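Long-range contacts in amidase, hydantoinase/carbamoylase family (Paraburkholderia phymatum, PDB 6C0D), which probably hydrolyses N-carbamoyl-L-amino acids as a zinc-dependent, homodimeric amidase of the peptidase M20 family: residues T27-F31 and D49-W53; G96-D100 and I394-A398; Y107-I111 and G405-A410; M361-H367 and C379-V383. All blocks are in the same frame, centred on the assembly; numbering follows the deposited sequence. Where two conformers were deposited one is given.

Contact 1: residues T27-F31 and D49-W53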
loop_
_atom_site.group_PDB
_atom_site.type_symbol
_atom_site.label_atom_id
_atom_site.label_comp_id
_atom_site.label_asym_id
_atom_site.label_seq_id
_atom_site.Cartn_x
_atom_site.Cartn_y
_atom_site.Cartn_z
ATOM N N THR A 27 16.274 16.061 34.990
ATOM C CA THR A 27 16.569 14.820 35.698
ATOM C C THR A 27 15.655 13.695 35.225
ATOM O O THR A 27 16.122 12.578 34.967
ATOM C CB THR A 27 16.452 15.029 37.210
ATOM O OG1 THR A 27 17.411 16.017 37.621
ATOM C CG2 THR A 27 16.733 13.711 37.955
ATOM N N LEU A 28 14.359 13.981 35.054
ATOM C CA LEU A 28 13.455 12.954 34.545
ATOM C C LEU A 28 13.865 12.517 33.140
ATOM O O LEU A 28 13.830 11.323 32.818
ATOM C CB LEU A 28 12.010 13.460 34.578
ATOM C CG LEU A 28 10.914 12.490 34.108
ATOM C CD1 LEU A 28 11.027 11.123 34.819
ATOM C CD2 LEU A 28 9.528 13.092 34.313
ATOM N N ARG A 29 14.309 13.468 32.309
ATOM C CA ARG A 29 14.778 13.131 30.968
ATOM C C ARG A 29 15.918 12.118 30.999
ATOM O O ARG A 29 16.027 11.282 30.097
ATOM C CB ARG A 29 15.230 14.396 30.235
ATOM C CG ARG A 29 15.760 14.157 28.822
ATOM C CD ARG A 29 16.467 15.398 28.270
ATOM N NE ARG A 29 16.303 15.544 26.823
ATOM C CZ ARG A 29 16.362 16.710 26.182
ATOM N NH1 ARG A 29 16.586 17.833 26.855
ATOM N NH2 ARG A 29 16.188 16.758 24.872
ATOM N N SER A 30 16.776 12.173 32.018
ATOM C CA SER A 30 17.923 11.273 32.056
ATOM C C SER A 30 17.522 9.808 32.210
ATOM O O SER A 30 18.319 8.922 31.870
ATOM C CB SER A 30 18.878 11.683 33.176
ATOM O OG SER A 30 18.356 11.340 34.445
ATOM N N PHE A 31 16.317 9.529 32.712
ATOM C CA PHE A 31 15.805 8.160 32.802
ATOM C C PHE A 31 15.253 7.756 31.440
ATOM O O PHE A 31 14.094 8.014 31.113
ATOM C CB PHE A 31 14.735 8.039 33.883
ATOM C CG PHE A 31 15.252 8.234 35.281
ATOM C CD1 PHE A 31 15.924 7.210 35.939
ATOM C CD2 PHE A 31 15.053 9.435 35.944
ATOM C CE1 PHE A 31 16.395 7.388 37.229
ATOM C CE2 PHE A 31 15.528 9.622 37.225
ATOM C CZ PHE A 31 16.189 8.603 37.872
ATOM N N ASP A 49 12.653 2.904 37.625
ATOM C CA ASP A 49 13.678 3.753 38.228
ATOM C C ASP A 49 13.215 5.201 38.290
ATOM O O ASP A 49 13.361 5.875 39.319
ATOM C CB ASP A 49 14.983 3.665 37.432
ATOM C CG ASP A 49 15.752 2.393 37.686
ATOM O OD1 ASP A 49 15.552 1.749 38.742
ATOM O OD2 ASP A 49 16.576 2.044 36.818
ATOM N N ALA A 50 12.650 5.694 37.186
ATOM C CA ALA A 50 12.155 7.063 37.145
ATOM C C ALA A 50 11.011 7.268 38.127
ATOM O O ALA A 50 10.881 8.342 38.728
ATOM C CB ALA A 50 11.707 7.407 35.726
ATOM N N ARG A 51 10.167 6.247 38.301
ATOM C CA ARG A 51 9.048 6.361 39.229
ATOM C C ARG A 51 9.530 6.413 40.672
ATOM O O ARG A 51 8.976 7.156 41.488
ATOM C CB ARG A 51 8.073 5.203 39.023
ATOM C CG ARG A 51 7.301 5.352 37.730
ATOM C CD ARG A 51 6.228 4.280 37.427
ATOM N NE ARG A 51 5.904 4.513 36.032
ATOM C CZ ARG A 51 4.970 5.352 35.594
ATOM N NH1 ARG A 51 4.142 5.970 36.439
ATOM N NH2 ARG A 51 4.846 5.546 34.289
ATOM N N ARG A 52 10.558 5.633 41.008
ATOM C CA ARG A 52 11.111 5.718 42.353
ATOM C C ARG A 52 11.709 7.096 42.606
ATOM O O ARG A 52 11.503 7.684 43.676
ATOM C CB ARG A 52 12.146 4.617 42.564
ATOM C CG ARG A 52 11.520 3.237 42.626
ATOM C CD ARG A 52 12.558 2.130 42.654
ATOM N NE ARG A 52 11.902 0.835 42.778
ATOM C CZ ARG A 52 12.417 -0.306 42.338
ATOM N NH1 ARG A 52 13.598 -0.310 41.732
ATOM N NH2 ARG A 52 11.746 -1.437 42.496
ATOM N N TRP A 53 12.436 7.638 41.625
ATOM C CA TRP A 53 12.964 8.990 41.769
ATOM C C TRP A 53 11.830 9.987 41.964
ATOM O O TRP A 53 11.871 10.829 42.870
ATOM C CB TRP A 53 13.810 9.366 40.551
ATOM C CG TRP A 53 14.153 10.829 40.529
ATOM C CD1 TRP A 53 15.183 11.441 41.190
ATOM C CD2 TRP A 53 13.455 11.865 39.827
ATOM N NE1 TRP A 53 15.163 12.793 40.945
ATOM C CE2 TRP A 53 14.116 13.079 40.107
ATOM C CE3 TRP A 53 12.341 11.884 38.980
ATOM C CZ2 TRP A 53 13.697 14.299 39.578
ATOM C CZ3 TRP A 53 11.928 13.101 38.448
ATOM C CH2 TRP A 53 12.604 14.290 38.752
#
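Phe-31 lies against Ala-50 in a packing contact between helix 45-60 and helix 18-30 together with the residue that follows it, in the N-terminal part of the metallohydrolase. Ala-50 CA sits over the middle of one face of the Phe-31 ring, 3.9 Å from its centroid, a CH-pi contact. The methyl group of Ala-50 also presses on the stem of the phenylalanine, with CB to CB of Phe-31 at 3.6 Å. The far end of the ring reaches the next turn of the helix, where Phe-31 CZ is 3.7 Å from Trp-53 CB. The two aromatic planes are inclined by 41°, so the pair is oblique. Thr-27 adds its methyl group to the same indole face that Phe-31 CE2 approaches, CG2 lying 3.4 Å from Trp-53 CE2 near the rim. Leu-28 CB touches the six-membered ring at Trp-53 CZ3, 3.9 Å away, while its CD1 turns to Ala-50 CB.

In Trp-53, CG lies opposite the backbone N (chi1 169°), which carries the indole across to helix 18-30. Thr-27 turns its methyl to the indole and gives its hydroxyl to Asp-23 O. Further out, Leu-28 also touches Ala-102 and Ile-106 of helix 102-117, and Phe-31 O accepts a hydrogen bond from Arg-40. Within residues 27-31, Ser-30 OG donates back to Thr-27 O at 2.6 Å, in the carbonyl plane and on a lone pair.

Contact 2: residues G96-D100 and I394-A398. With ZN (zinc ion), chain B.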
loop_
_atom_site.group_PDB
_atom_site.type_symbol
_atom_site.label_atom_id
_atom_site.label_comp_id
_atom_site.label_asym_id
_atom_site.label_seq_id
_atom_site.Cartn_x
_atom_site.Cartn_y
_atom_site.Cartn_z
ATOM N N GLY A 96 9.564 8.349 22.058
ATOM C CA GLY A 96 9.056 9.466 22.830
ATOM C C GLY A 96 9.988 10.679 22.892
ATOM O O GLY A 96 11.192 10.597 22.649
ATOM N N GLY A 97 9.388 11.829 23.217
ATOM C CA GLY A 97 10.123 13.049 23.471
ATOM C C GLY A 97 10.200 13.348 24.966
ATOM O O GLY A 97 9.553 12.709 25.794
ATOM N N TRP A 98 11.013 14.351 25.309
ATOM C CA TRP A 98 11.319 14.548 26.721
ATOM C C TRP A 98 10.253 15.341 27.457
ATOM O O TRP A 98 10.307 15.427 28.690
ATOM C CB TRP A 98 12.691 15.213 26.884
ATOM C CG TRP A 98 12.775 16.696 26.625
ATOM C CD1 TRP A 98 12.644 17.342 25.418
ATOM C CD2 TRP A 98 13.098 17.713 27.589
ATOM N NE1 TRP A 98 12.835 18.702 25.586
ATOM C CE2 TRP A 98 13.105 18.952 26.910
ATOM C CE3 TRP A 98 13.352 17.695 28.971
ATOM C CZ2 TRP A 98 13.376 20.159 27.563
ATOM C CZ3 TRP A 98 13.622 18.889 29.615
ATOM C CH2 TRP A 98 13.632 20.109 28.909
ATOM N N LEU A 99 9.280 15.911 26.749
ATOM C CA LEU A 99 8.260 16.709 27.412
ATOM C C LEU A 99 6.854 16.136 27.315
ATOM O O LEU A 99 5.995 16.547 28.096
ATOM C CB LEU A 99 8.258 18.141 26.855
ATOM C CG LEU A 99 9.580 18.894 27.026
ATOM C CD1 LEU A 99 9.550 20.208 26.253
ATOM C CD2 LEU A 99 9.867 19.145 28.506
ATOM N N ASP A 100 6.583 15.223 26.381
ATOM C CA ASP A 100 5.251 14.631 26.319
ATOM C C ASP A 100 4.992 13.858 27.596
ATOM O O ASP A 100 5.683 12.878 27.891
ATOM C CB ASP A 100 5.106 13.715 25.099
ATOM C CG ASP A 100 3.656 13.239 24.888
ATOM O OD1 ASP A 100 2.936 12.997 25.885
ATOM O OD2 ASP A 100 3.231 13.122 23.718
ATOM N N ILE A 394 12.843 15.476 16.851
ATOM C CA ILE A 394 13.322 16.057 18.100
ATOM C C ILE A 394 12.284 17.005 18.706
ATOM O O ILE A 394 12.355 18.218 18.501
ATOM C CB ILE A 394 14.663 16.787 17.887
ATOM N N GLU A 395 11.324 16.443 19.445
ATOM C CA GLU A 395 10.306 17.238 20.125
ATOM C C GLU A 395 10.941 18.154 21.171
ATOM O O GLU A 395 11.833 17.734 21.916
ATOM C CB GLU A 395 9.289 16.294 20.775
ATOM C CG GLU A 395 8.507 16.841 21.961
ATOM C CD GLU A 395 7.859 15.724 22.777
ATOM O OE1 GLU A 395 8.183 15.588 23.981
ATOM O OE2 GLU A 395 7.032 14.973 22.209
ATOM N N ASP A 396 10.492 19.414 21.223
ATOM C CA ASP A 396 11.134 20.378 22.116
ATOM C C ASP A 396 10.290 21.644 22.276
ATOM O O ASP A 396 9.431 21.956 21.445
ATOM C CB ASP A 396 12.534 20.756 21.625
ATOM C CG ASP A 396 13.456 21.165 22.763
ATOM O OD1 ASP A 396 13.019 21.118 23.937
ATOM O OD2 ASP A 396 14.616 21.537 22.489
ATOM N N THR A 397 10.582 22.380 23.356
ATOM C CA THR A 397 9.928 23.638 23.715
ATOM C C THR A 397 10.978 24.549 24.338
ATOM O O THR A 397 11.771 24.088 25.166
ATOM C CB THR A 397 8.779 23.395 24.701
ATOM O OG1 THR A 397 7.803 22.518 24.116
ATOM C CG2 THR A 397 8.121 24.710 25.081
ATOM N N ALA A 398 11.005 25.827 23.937
ATOM C CA ALA A 398 11.969 26.762 24.514
ATOM C C ALA A 398 11.829 26.804 26.030
ATOM O O ALA A 398 10.715 26.741 26.553
ATOM C CB ALA A 398 11.767 28.165 23.945
HETATM ZN ZN ZN B . 0.913 12.699 26.588
HETATM O O HOH W 1 6.926 12.406 22.637
HETATM O O HOH W 2 12.567 15.044 22.889
HETATM O O HOH W 3 3.981 14.990 21.407
HETATM O O HOH W 4 0.464 11.680 24.797
HETATM O O HOH W 5 -1.268 12.666 27.162
#
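Glu-395 reaches across to residues 97-100, and one of its carboxylate oxygens takes two consecutive backbone N-H groups. Leu-99 N meets OE1 of Glu-395 nearly along the C-O axis at 3.0 Å, and Asp-100 N approaches that oxygen at 2.9 Å, on the syn side but 34° out of the carboxylate plane, so the carboxylate is held by a pair of donors. The glutamate chain gets there by running extended, with CG opposite its backbone N (chi1 156°). Gly-97 has no side chain, and the carboxylate carbon CD of Glu-395 comes to 3.6 Å from its CA.

A third direct hydrogen bond runs between side chains: Trp-98 NE1 donates to Asp-396 OD1 over 2.9 Å, close to straight at 159°. The acceptor lies in the indole plane, but the indole comes from above the carboxylate plane, and Thr-397 N reaches OD1 from the opposite face.

Water adds three bridges. One links Gly-97 N to Glu-395 OE2, another Trp-98 N to Glu-395 O, and a third donates to both Asp-100 OD2 and Glu-395 OE2.

Apolar packing is slight, with Leu-99 CD1 against Thr-397 CB; the threonine hydroxyl is turned to Pro-384 O.

Asp-100 OD1 binds the zinc ion at 2.2 Å, together with His-89, His-196 and two waters. Glu-395 is thus a second-shell residue that fixes the backbone of a metal ligand. One zinc is seen here; Asp-100 is predicted to bridge to a second metal, as in the two-metal sites of M20 hydrolases.

Contact 3: residues Y107-I111 and G405-A410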
loop_
_atom_site.group_PDB
_atom_site.type_symbol
_atom_site.label_atom_id
_atom_site.label_comp_id
_atom_site.label_asym_id
_atom_site.label_seq_id
_atom_site.Cartn_x
_atom_site.Cartn_y
_atom_site.Cartn_z
ATOM N N TYR A 107 5.274 19.880 36.212
ATOM C CA TYR A 107 4.472 21.053 36.569
ATOM C C TYR A 107 3.692 20.798 37.854
ATOM O O TYR A 107 3.659 21.640 38.754
ATOM C CB TYR A 107 3.467 21.428 35.470
ATOM C CG TYR A 107 3.940 22.286 34.309
ATOM C CD1 TYR A 107 5.282 22.345 33.926
ATOM C CD2 TYR A 107 3.012 23.009 33.563
ATOM C CE1 TYR A 107 5.685 23.112 32.828
ATOM C CE2 TYR A 107 3.400 23.770 32.470
ATOM C CZ TYR A 107 4.735 23.825 32.108
ATOM O OH TYR A 107 5.125 24.591 31.031
ATOM N N GLY A 108 3.032 19.641 37.941
ATOM C CA GLY A 108 2.252 19.353 39.137
ATOM C C GLY A 108 3.107 19.391 40.389
ATOM O O GLY A 108 2.732 19.995 41.395
ATOM N N LEU A 109 4.286 18.777 40.327
ATOM C CA LEU A 109 5.201 18.792 41.461
ATOM C C LEU A 109 5.602 20.215 41.829
ATOM O O LEU A 109 5.581 20.601 43.008
ATOM C CB LEU A 109 6.439 17.948 41.121
ATOM C CG LEU A 109 7.539 17.757 42.158
ATOM C CD1 LEU A 109 6.977 17.048 43.385
ATOM C CD2 LEU A 109 8.699 16.941 41.526
ATOM N N GLU A 110 5.992 21.014 40.833
ATOM C CA GLU A 110 6.445 22.364 41.148
ATOM C C GLU A 110 5.301 23.209 41.681
ATOM O O GLU A 110 5.494 24.041 42.576
ATOM C CB GLU A 110 7.051 23.034 39.913
ATOM C CG GLU A 110 7.454 24.497 40.158
ATOM C CD GLU A 110 8.497 24.664 41.254
ATOM O OE1 GLU A 110 9.246 23.697 41.541
ATOM O OE2 GLU A 110 8.571 25.770 41.842
ATOM N N ILE A 111 4.108 23.025 41.123
ATOM C CA ILE A 111 2.955 23.792 41.593
ATOM C C ILE A 111 2.626 23.425 43.027
ATOM O O ILE A 111 2.351 24.304 43.849
ATOM C CB ILE A 111 1.756 23.583 40.653
ATOM C CG1 ILE A 111 2.078 24.217 39.285
ATOM C CG2 ILE A 111 0.477 24.211 41.254
ATOM C CD1 ILE A 111 1.129 23.771 38.175
ATOM N N GLY A 405 4.543 28.434 30.846
ATOM C CA GLY A 405 3.442 27.494 31.025
ATOM C C GLY A 405 3.226 27.141 32.487
ATOM O O GLY A 405 2.086 27.051 32.960
ATOM N N CYS A 406 4.316 26.952 33.222
ATOM C CA CYS A 406 4.188 26.583 34.628
ATOM C C CYS A 406 3.717 27.769 35.455
ATOM O O CYS A 406 2.942 27.600 36.400
ATOM C CB CYS A 406 5.514 26.055 35.161
ATOM S SG CYS A 406 5.317 25.144 36.747
ATOM N N GLU A 407 4.195 28.978 35.134
ATOM C CA GLU A 407 3.692 30.173 35.817
ATOM C C GLU A 407 2.181 30.332 35.640
ATOM O O GLU A 407 1.456 30.651 36.597
ATOM C CB GLU A 407 4.433 31.418 35.296
ATOM C CG GLU A 407 5.883 31.454 35.775
ATOM C CD GLU A 407 6.685 32.587 35.142
ATOM O OE1 GLU A 407 6.335 33.000 34.035
ATOM O OE2 GLU A 407 7.667 33.052 35.741
ATOM N N VAL A 408 1.693 30.155 34.411
ATOM C CA VAL A 408 0.249 30.251 34.154
ATOM C C VAL A 408 -0.485 29.158 34.918
ATOM O O VAL A 408 -1.493 29.412 35.591
ATOM C CB VAL A 408 -0.044 30.175 32.642
ATOM C CG1 VAL A 408 -1.592 30.048 32.379
ATOM C CG2 VAL A 408 0.544 31.412 31.920
ATOM N N ALA A 409 0.025 27.926 34.848
ATOM C CA ALA A 409 -0.643 26.820 35.536
ATOM C C ALA A 409 -0.665 27.023 37.049
ATOM O O ALA A 409 -1.675 26.731 37.710
ATOM C CB ALA A 409 0.033 25.490 35.189
ATOM N N ALA A 410 0.435 27.525 37.618
ATOM C CA ALA A 410 0.487 27.747 39.066
ATOM C C ALA A 410 -0.490 28.834 39.506
ATOM O O ALA A 410 -1.124 28.717 40.570
ATOM C CB ALA A 410 1.911 28.124 39.490
#
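A chi1 of -84° sets Tyr-107 CG opposite its own carbonyl carbon and swings the ring from helix 102-117 onto Cys-406 of helix 399-419, while Cys-406 SG, trans to its backbone N (chi1 -164°), is turned back toward the tyrosine's helix. Cys-406 CB consequently rests over the centre of the phenol, 3.8 Å from the ring centroid. The sulfur lies above the same face, SG being 4.2 Å from that centroid, a Cys sulfur-aromatic contact. Beyond the ring, Tyr-107 OH passes 3.4 Å from Gly-405 CA, a close approach allowed by the glycine, and makes a weak hydrogen bond to Ile-402 O.

One turn further along, Ile-111 CD1 fits against the small side chain of Ala-409, 3.6 Å from its CB, and Ile-111 CG1 lies 3.9 Å from Ala-410 CB. The axes of these short segments are 9.9 Å apart at their closest and cross at -56°. Glu-110 contributes its aliphatic CG beside Cys-406 SG, its carboxylate being bound by Arg-113 and Arg-20.

Leu-21 of helix 18-30 touches Tyr-107 and Cys-406, while Val-383 and Leu-381 of strand 378-384 lie beneath: this is the buried helix-on-sheet layering of the alpha/beta M20 catalytic domain.

Contact 4: residues M361-H367 and C379-V383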
loop_
_atom_site.group_PDB
_atom_site.type_symbol
_atom_site.label_atom_id
_atom_site.label_comp_id
_atom_site.label_asym_id
_atom_site.label_seq_id
_atom_site.Cartn_x
_atom_site.Cartn_y
_atom_site.Cartn_z
ATOM N N MET A 361 -8.642 26.433 22.358
ATOM C CA MET A 361 -8.447 25.495 21.249
ATOM C C MET A 361 -8.846 24.097 21.692
ATOM O O MET A 361 -8.740 23.775 22.877
ATOM C CB MET A 361 -6.974 25.480 20.800
ATOM C CG MET A 361 -6.042 25.150 21.987
ATOM S SD MET A 361 -4.280 25.251 21.512
ATOM C CE MET A 361 -4.141 23.816 20.453
ATOM N N PRO A 362 -9.291 23.242 20.778
ATOM C CA PRO A 362 -9.509 21.840 21.138
ATOM C C PRO A 362 -8.181 21.109 21.238
ATOM O O PRO A 362 -7.153 21.558 20.711
ATOM C CB PRO A 362 -10.340 21.307 19.966
ATOM C CG PRO A 362 -9.786 22.112 18.777
ATOM C CD PRO A 362 -9.564 23.501 19.349
ATOM N N SER A 363 -8.222 19.959 21.916
ATOM C CA SER A 363 -7.128 18.999 21.877
ATOM C C SER A 363 -7.416 17.960 20.802
ATOM O O SER A 363 -8.369 17.182 20.925
ATOM C CB SER A 363 -6.927 18.307 23.225
ATOM O OG SER A 363 -6.000 17.237 23.064
ATOM N N GLY A 364 -6.572 17.918 19.765
ATOM C CA GLY A 364 -6.774 16.923 18.727
ATOM C C GLY A 364 -6.300 15.533 19.089
ATOM O O GLY A 364 -6.534 14.588 18.326
ATOM N N ALA A 365 -5.637 15.389 20.236
ATOM C CA ALA A 365 -5.101 14.112 20.692
ATOM C C ALA A 365 -5.783 13.694 21.991
ATOM O O ALA A 365 -6.333 14.526 22.706
ATOM C CB ALA A 365 -3.586 14.199 20.929
ATOM N N SER A 366 -5.697 12.404 22.306
ATOM C CA SER A 366 -6.281 11.882 23.532
ATOM C C SER A 366 -5.297 12.001 24.696
ATOM O O SER A 366 -4.080 12.050 24.511
ATOM C CB SER A 366 -6.715 10.424 23.340
ATOM O OG SER A 366 -5.657 9.608 22.884
ATOM N N HIS A 367 -5.845 12.046 25.909
ATOM C CA HIS A 367 -5.075 12.265 27.132
ATOM C C HIS A 367 -5.810 11.619 28.295
ATOM O O HIS A 367 -7.008 11.359 28.214
ATOM C CB HIS A 367 -4.893 13.755 27.465
ATOM C CG HIS A 367 -4.256 14.543 26.366
ATOM N ND1 HIS A 367 -2.912 14.452 26.078
ATOM C CD2 HIS A 367 -4.778 15.423 25.475
ATOM C CE1 HIS A 367 -2.631 15.238 25.052
ATOM N NE2 HIS A 367 -3.742 15.846 24.674
ATOM N N CYS A 379 -9.456 19.965 33.374
ATOM C CA CYS A 379 -9.058 20.959 32.383
ATOM C C CYS A 379 -7.639 20.659 31.918
ATOM O O CYS A 379 -6.900 19.898 32.553
ATOM C CB CYS A 379 -9.168 22.385 32.949
ATOM S SG CYS A 379 -8.026 22.683 34.313
ATOM N N MET A 380 -7.287 21.209 30.756
ATOM C CA MET A 380 -5.932 21.072 30.229
ATOM C C MET A 380 -5.376 22.425 29.806
ATOM O O MET A 380 -6.110 23.303 29.349
ATOM C CB MET A 380 -5.880 20.124 29.010
ATOM C CG MET A 380 -6.250 18.692 29.363
ATOM S SD MET A 380 -5.823 17.566 27.991
ATOM C CE MET A 380 -4.035 17.433 28.182
ATOM N N LEU A 381 -4.052 22.551 29.916
ATOM C CA LEU A 381 -3.338 23.745 29.484
ATOM C C LEU A 381 -2.225 23.300 28.554
ATOM O O LEU A 381 -1.445 22.417 28.925
ATOM C CB LEU A 381 -2.743 24.491 30.691
ATOM C CG LEU A 381 -2.126 25.853 30.362
ATOM C CD1 LEU A 381 -3.275 26.846 30.158
ATOM C CD2 LEU A 381 -1.201 26.314 31.482
ATOM N N PHE A 382 -2.135 23.912 27.362
ATOM C CA PHE A 382 -1.127 23.544 26.367
ATOM C C PHE A 382 -0.005 24.586 26.289
ATOM O O PHE A 382 -0.252 25.788 26.434
ATOM C CB PHE A 382 -1.747 23.421 24.970
ATOM C CG PHE A 382 -2.452 22.106 24.703
ATOM C CD1 PHE A 382 -2.420 21.073 25.632
ATOM C CD2 PHE A 382 -3.162 21.923 23.526
ATOM C CE1 PHE A 382 -3.066 19.869 25.369
ATOM C CE2 PHE A 382 -3.797 20.708 23.245
ATOM C CZ PHE A 382 -3.739 19.686 24.172
ATOM N N VAL A 383 1.216 24.098 26.064
ATOM C CA VAL A 383 2.339 24.937 25.648
ATOM C C VAL A 383 2.814 24.426 24.299
ATOM O O VAL A 383 2.659 23.237 23.982
ATOM C CB VAL A 383 3.495 24.941 26.663
ATOM C CG1 VAL A 383 3.043 25.563 27.977
ATOM C CG2 VAL A 383 4.062 23.541 26.859
#
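Met-380 lays its terminal methyl on the face of His-367 by a bend at the end of the chain: after an extended middle, chi3 of 76° folds CE over the imidazole. CE lies 3.5 Å from the ring centroid in a CH-pi contact, displaced toward the rim on the CG-CD2 side, and SD stands obliquely beside it, 3.5 Å from His-367 CD2.

Phe-382, two residues on, points the same way and presents its edge. Its CZ is 3.5 Å from Ser-363 OG and 3.9 Å from His-367 NE2, the two rings lying oblique with planes 68° apart. At the same rim Met-361 CE packs on Phe-382 CD2 at 3.7 Å, and SD lies at the ring edge in a Met-aromatic contact. Met-361 CG lies between its backbone N and carbonyl carbon (chi1 56°), and a final bend brings the methyl to the ring.

Ser-363 OG donates to Ala-365 O at 2.8 Å and receives a weak hydrogen bond from His-367 NE2, which, with Met-380 CE over one face, limits how the imidazole can rotate. Val-213 of strand 210-227, which pairs with both strands, packs on Met-380, Ser-363 and Phe-382. The His-367 ring also meets that of the zinc ligand His-196, so this buried contact lies beside the zinc site of the M20 fold.

In the fold
Contacts 2, 3 and 4 lie 16 to 17 Å apart between centres, and contact 1 lies on the same side of the chain's centre as contact 2, about 16 Å from it. Contact 1 closes first along the sequence; contacts 2 and 3 then interleave, each joining residues near 100 to residues near 400, and contact 4 is nested within both. Helix 102-117 follows the loop of contact 2 and enters contact 3, as does helix 399-419. Contacts 3 and 4 meet where Gly-405 CA touches Val-383 CG1, and contacts 1 and 2 where Arg-29 makes a cation-pi contact with Trp-98. Contact 2 holds a zinc ligand and contact 4 lies beside the site; contacts 1 and 3 are the surrounding helix packing.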